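Local coordinates for carboxylesterase (Est-2) (Archaeoglobus fulgidus, PDB 5FRD), which probably hydrolyses carboxylic esters as a thermophilic alpha/beta-hydrolase and holds a coenzyme A molecule near its active site, at residues G115-L125 / L169-L178. Numbering follows the deposited sequence.
With COA (coenzyme A), chain C.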
loop_
_atom_site.group_PDB
_atom_site.type_symbol
_atom_site.label_atom_id
_atom_site.label_comp_id
_atom_site.label_asym_id
_atom_site.label_seq_id
_atom_site.Cartn_x
_atom_site.Cartn_y
_atom_site.Cartn_z
ATOM N N GLY A 115 8.029 4.518 -1.259
ATOM C CA GLY A 115 9.086 5.502 -1.429
ATOM C C GLY A 115 8.510 6.883 -1.595
ATOM O O GLY A 115 7.312 7.069 -1.884
ATOM N N ALA A 116 9.372 7.867 -1.426
ATOM C CA ALA A 116 9.033 9.271 -1.694
ATOM C C ALA A 116 9.023 9.628 -3.170
ATOM O O ALA A 116 8.500 10.657 -3.564
ATOM C CB ALA A 116 10.005 10.174 -0.954
ATOM N N ARG A 117 9.556 8.745 -3.994
ATOM C CA ARG A 117 9.586 8.845 -5.437
ATOM C C ARG A 117 9.577 7.410 -5.957
ATOM O O ARG A 117 10.308 6.548 -5.408
ATOM C CB ARG A 117 10.857 9.558 -5.905
ATOM C CG ARG A 117 10.904 9.811 -7.406
ATOM C CD ARG A 117 12.267 10.331 -7.840
ATOM N NE ARG A 117 12.432 11.734 -7.460
ATOM C CZ ARG A 117 13.527 12.452 -7.698
ATOM N NH1 ARG A 117 14.594 11.904 -8.269
ATOM N NH2 ARG A 117 13.555 13.725 -7.310
ATOM N N LEU A 118 8.752 7.150 -6.975
ATOM C CA LEU A 118 8.521 5.770 -7.429
ATOM C C LEU A 118 8.691 5.608 -8.926
ATOM O O LEU A 118 7.864 4.996 -9.620
ATOM C CB LEU A 118 7.144 5.296 -6.947
ATOM C CG LEU A 118 6.985 5.127 -5.430
ATOM C CD1 LEU A 118 5.533 4.817 -5.099
ATOM C CD2 LEU A 118 7.889 4.021 -4.884
ATOM N N ARG A 119 9.820 6.088 -9.434
ATOM C CA ARG A 119 10.158 5.822 -10.811
ATOM C C ARG A 119 10.133 4.311 -11.097
ATOM O O ARG A 119 10.565 3.502 -10.272
ATOM C CB ARG A 119 11.547 6.377 -11.135
ATOM C CG ARG A 119 11.604 7.902 -11.221
ATOM C CD ARG A 119 10.903 8.490 -12.452
ATOM N NE ARG A 119 11.190 7.747 -13.666
ATOM C CZ ARG A 119 12.365 7.722 -14.296
ATOM N NH1 ARG A 119 13.383 8.458 -13.872
ATOM N NH2 ARG A 119 12.512 6.936 -15.368
ATOM N N VAL A 120 9.645 3.967 -12.280
ATOM C CA VAL A 120 9.541 2.589 -12.713
ATOM C C VAL A 120 10.544 2.289 -13.846
ATOM O O VAL A 120 10.646 3.051 -14.810
ATOM C CB VAL A 120 8.113 2.283 -13.176
ATOM C CG1 VAL A 120 7.983 0.828 -13.613
ATOM C CG2 VAL A 120 7.104 2.623 -12.077
ATOM N N LEU A 121 11.230 1.173 -13.715
ATOM C CA LEU A 121 12.168 0.725 -14.755
ATOM C C LEU A 121 11.493 0.770 -16.102
ATOM O O LEU A 121 10.447 0.156 -16.277
ATOM C CB LEU A 121 12.584 -0.710 -14.524
ATOM C CG LEU A 121 13.647 -1.039 -13.497
ATOM C CD1 LEU A 121 13.690 -2.543 -13.280
ATOM C CD2 LEU A 121 14.998 -0.485 -13.930
ATOM N N PRO A 122 12.072 1.512 -17.084
ATOM C CA PRO A 122 11.472 1.524 -18.416
ATOM C C PRO A 122 11.255 0.144 -19.053
ATOM O O PRO A 122 10.236 -0.096 -19.699
ATOM C CB PRO A 122 12.463 2.357 -19.221
ATOM C CG PRO A 122 12.942 3.346 -18.224
ATOM C CD PRO A 122 13.117 2.544 -16.960
ATOM N N GLU A 123 12.119 -0.800 -18.765
ATOM C CA GLU A 123 11.936 -2.197 -19.231
ATOM C C GLU A 123 10.634 -2.850 -18.708
ATOM O O GLU A 123 10.068 -3.752 -19.337
ATOM C CB GLU A 123 13.157 -3.011 -18.822
ATOM C CG GLU A 123 13.237 -4.403 -19.425
ATOM C CD GLU A 123 14.595 -5.080 -19.227
ATOM O OE1 GLU A 123 15.444 -4.536 -18.488
ATOM O OE2 GLU A 123 14.816 -6.174 -19.804
ATOM N N ILE A 124 10.162 -2.424 -17.541
ATOM C CA ILE A 124 8.853 -2.864 -17.042
ATOM C C ILE A 124 7.792 -2.007 -17.704
ATOM O O ILE A 124 6.882 -2.522 -18.321
ATOM C CB ILE A 124 8.749 -2.778 -15.487
ATOM C CG1 ILE A 124 9.752 -3.723 -14.786
ATOM C CG2 ILE A 124 7.318 -3.094 -15.012
ATOM C CD1 ILE A 124 9.910 -3.558 -13.279
ATOM N N LEU A 125 7.866 -0.688 -17.539
ATOM C CA LEU A 125 6.764 0.180 -17.871
ATOM C C LEU A 125 6.486 0.176 -19.380
ATOM O O LEU A 125 5.331 0.039 -19.774
ATOM C CB LEU A 125 7.031 1.592 -17.274
ATOM C CG LEU A 125 5.945 2.639 -17.380
ATOM C CD1 LEU A 125 4.672 2.205 -16.670
ATOM C CD2 LEU A 125 6.441 3.958 -16.813
ATOM N N LEU A 169 1.219 1.930 -12.619
ATOM C CA LEU A 169 2.660 2.143 -12.636
ATOM C C LEU A 169 3.006 3.479 -13.271
ATOM O O LEU A 169 3.997 4.093 -12.875
ATOM C CB LEU A 169 3.393 1.008 -13.328
ATOM C CG LEU A 169 3.388 -0.315 -12.561
ATOM C CD1 LEU A 169 4.008 -1.389 -13.450
ATOM C CD2 LEU A 169 4.153 -0.228 -11.262
ATOM N N SER A 170 2.244 3.918 -14.250
ATOM C CA SER A 170 2.439 5.260 -14.813
ATOM C C SER A 170 2.201 6.341 -13.769
ATOM O O SER A 170 2.909 7.352 -13.755
ATOM C CB SER A 170 1.520 5.457 -16.011
ATOM O OG SER A 170 1.912 4.634 -17.087
ATOM N N LEU A 171 1.236 6.136 -12.867
ATOM C CA LEU A 171 1.014 7.092 -11.783
ATOM C C LEU A 171 2.177 7.056 -10.813
ATOM O O LEU A 171 2.628 8.108 -10.347
ATOM C CB LEU A 171 -0.277 6.807 -11.029
ATOM C CG LEU A 171 -1.596 6.916 -11.792
ATOM C CD1 LEU A 171 -2.779 6.696 -10.859
ATOM C CD2 LEU A 171 -1.753 8.234 -12.532
ATOM N N CYS A 172 2.686 5.885 -10.482
ATOM C CA CYS A 172 3.903 5.771 -9.669
ATOM C C CYS A 172 5.078 6.519 -10.281
ATOM O O CYS A 172 5.831 7.254 -9.591
ATOM C CB CYS A 172 4.332 4.313 -9.485
ATOM S SG CYS A 172 3.247 3.316 -8.448
ATOM N N ASP A 173 5.231 6.349 -11.585
ATOM C CA ASP A 173 6.382 6.921 -12.281
ATOM C C ASP A 173 6.391 8.446 -12.205
ATOM O O ASP A 173 7.469 9.039 -12.301
ATOM C CB ASP A 173 6.377 6.451 -13.721
ATOM C CG ASP A 173 7.707 6.634 -14.391
ATOM O OD1 ASP A 173 8.759 6.216 -13.885
ATOM O OD2 ASP A 173 7.689 7.154 -15.507
ATOM N N ARG A 174 5.222 9.048 -12.055
ATOM C CA ARG A 174 5.085 10.509 -11.953
ATOM C C ARG A 174 5.042 11.006 -10.509
ATOM O O ARG A 174 5.004 12.217 -10.269
ATOM C CB ARG A 174 3.844 10.978 -12.719
ATOM C CG ARG A 174 3.956 10.763 -14.224
ATOM C CD ARG A 174 2.908 11.545 -15.010
ATOM N NE ARG A 174 1.534 11.068 -14.805
ATOM C CZ ARG A 174 0.896 10.155 -15.549
ATOM N NH1 ARG A 174 1.481 9.560 -16.592
ATOM N NH2 ARG A 174 -0.361 9.828 -15.246
ATOM N N PHE A 175 5.071 10.092 -9.538
ATOM C CA PHE A 175 4.986 10.464 -8.150
ATOM C C PHE A 175 6.364 10.861 -7.611
ATOM O O PHE A 175 7.323 10.098 -7.695
ATOM C CB PHE A 175 4.421 9.275 -7.341
ATOM C CG PHE A 175 4.410 9.508 -5.863
ATOM C CD1 PHE A 175 3.445 10.317 -5.278
ATOM C CD2 PHE A 175 5.372 8.915 -5.058
ATOM C CE1 PHE A 175 3.453 10.532 -3.930
ATOM C CE2 PHE A 175 5.372 9.127 -3.700
ATOM C CZ PHE A 175 4.414 9.928 -3.141
ATOM N N ASP A 176 6.446 12.057 -7.031
ATOM C CA ASP A 176 7.725 12.589 -6.558
ATOM C C ASP A 176 7.520 13.626 -5.461
ATOM O O ASP A 176 7.130 14.773 -5.741
ATOM C CB ASP A 176 8.501 13.205 -7.734
ATOM C CG ASP A 176 9.860 13.737 -7.323
ATOM O OD1 ASP A 176 10.414 13.295 -6.291
ATOM O OD2 ASP A 176 10.369 14.631 -8.024
ATOM N N LEU A 177 7.815 13.221 -4.226
ATOM C CA LEU A 177 7.856 14.101 -3.080
ATOM C C LEU A 177 9.284 14.213 -2.519
ATOM O O LEU A 177 9.461 14.749 -1.428
ATOM C CB LEU A 177 6.935 13.562 -1.996
ATOM C CG LEU A 177 5.441 13.533 -2.277
ATOM C CD1 LEU A 177 4.680 12.923 -1.118
ATOM C CD2 LEU A 177 4.893 14.927 -2.571
ATOM N N LEU A 178 10.284 13.735 -3.240
ATOM C CA LEU A 178 11.612 13.514 -2.643
ATOM C C LEU A 178 12.223 14.835 -2.110
ATOM O O LEU A 178 12.658 14.896 -0.965
ATOM C CB LEU A 178 12.524 12.840 -3.665
ATOM C CG LEU A 178 13.871 12.306 -3.202
ATOM C CD1 LEU A 178 13.666 11.102 -2.308
ATOM C CD2 LEU A 178 14.732 11.930 -4.411
HETATM N N1A COA C . 14.087 7.363 -1.870
HETATM C C2A COA C . 15.352 7.791 -1.757
HETATM N N3A COA C . 16.089 8.102 -2.832
HETATM C C4A COA C . 15.569 8.014 -4.076
HETATM C C5A COA C . 14.208 7.563 -4.283
HETATM C C6A COA C . 13.459 7.246 -3.079
HETATM N N6A COA C . 12.186 6.812 -3.186
HETATM N N7A COA C . 13.947 7.539 -5.599
HETATM C C8A COA C . 15.069 7.984 -6.193
HETATM N N9A COA C . 16.023 8.254 -5.278
HETATM C C1B COA C . 17.387 8.720 -5.592
HETATM C C2B COA C . 18.135 7.574 -6.210
HETATM O O2B COA C . 18.690 6.747 -5.189
HETATM C C3B COA C . 19.135 8.305 -7.092
HETATM O O3B COA C . 20.250 8.699 -6.294
HETATM P P3B COA C . 21.777 8.544 -6.803
HETATM O O7A COA C . 21.797 9.474 -7.999
HETATM O O8A COA C . 21.910 7.066 -7.113
HETATM O O9A COA C . 22.592 8.990 -5.609
HETATM C C4B COA C . 18.375 9.533 -7.554
HETATM O O4B COA C . 17.340 9.738 -6.572
HETATM C C5B COA C . 17.758 9.410 -8.938
HETATM O O5B COA C . 16.884 8.270 -8.965
HETATM P P1A COA C . 15.554 8.258 -9.863
HETATM O O1A COA C . 14.804 9.517 -9.721
HETATM O O2A COA C . 14.835 6.966 -9.471
HETATM O O3A COA C . 15.991 8.199 -11.409
HETATM P P2A COA C . 17.029 7.219 -12.152
HETATM O O4A COA C . 16.843 7.627 -13.587
HETATM O O5A COA C . 18.352 7.238 -11.449
HETATM O O6A COA C . 16.507 5.703 -11.938
HETATM C CBP COA C . 15.138 3.781 -12.123
HETATM C CCP COA C . 15.280 5.250 -12.496
HETATM C CDP COA C . 13.792 3.286 -12.649
HETATM C CEP COA C . 16.286 2.997 -12.789
HETATM C CAP COA C . 15.194 3.646 -10.580
HETATM O OAP COA C . 14.208 4.515 -9.965
HETATM C C9P COA C . 14.981 2.222 -10.116
HETATM O O9P COA C . 15.820 1.374 -10.335
HETATM N N8P COA C . 13.849 1.969 -9.434
HETATM C C7P COA C . 13.562 0.692 -8.775
HETATM C C6P COA C . 12.805 -0.304 -9.647
HETATM C C5P COA C . 11.349 -0.016 -9.957
HETATM O O5P COA C . 10.932 -0.076 -11.121
HETATM N N4P COA C . 10.543 0.234 -8.922
HETATM C C3P COA C . 9.116 0.408 -9.067
HETATM C C2P COA C . 8.621 1.407 -8.049
HETATM S S1P COA C . 6.819 1.489 -8.148
HETATM O O HOH W 1 10.088 5.193 -16.432
#
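CD1 of Leu125 lies 3.8 Å from CB of Leu169, the two side chains running antiparallel past one another, while the Ile124 side chain crosses that of Leu169 roughly perpendicularly, CG2 against CD1. This buried apolar part is tightly packed: it continues through Val120 and Cys172 to Leu118, whose CB is 3.9 Å from CB of Cys172. Leu118 lies alongside the Phe175 ring, which helix 90-101 backs, and S1P of coenzyme A reaches within 4.0 Å of CB of Cys172. The looser, more solvent-accessible part is polar. There OD1 of Asp173 accepts three bonds: a salt bridge from NE of Arg119 at 2.9 Å, a nearly straight one (173°) from N of Val120 on the other carboxylate face, and one from a water that also donates to O of Val120 and accepts from NH2 of Arg119. Between strands 106-112 and 192-197 runs a largely helical excursion, consistent with the cap that many alpha/beta-hydrolases insert here, and the segments pair where it leaves and returns. A single bridge, Arg117 with Asp176, marks the pairing, and N of Leu177 donates to O of Ala116 at 2.7 Å. With CG anti to the backbone N (chi1 -175°) and a bend at chi3, Arg117 brings NE to OD1 of Asp176 at 2.8 Å and NH1 to O1A of coenzyme A at 2.8 Å, as CD2 of Leu178 covers one guanidinium face. A methionine here would probably leave Asp176 without its countercharge and the pyrophosphate without this grip. OD1 of Asp176 also closes an Asx turn with N of Leu178.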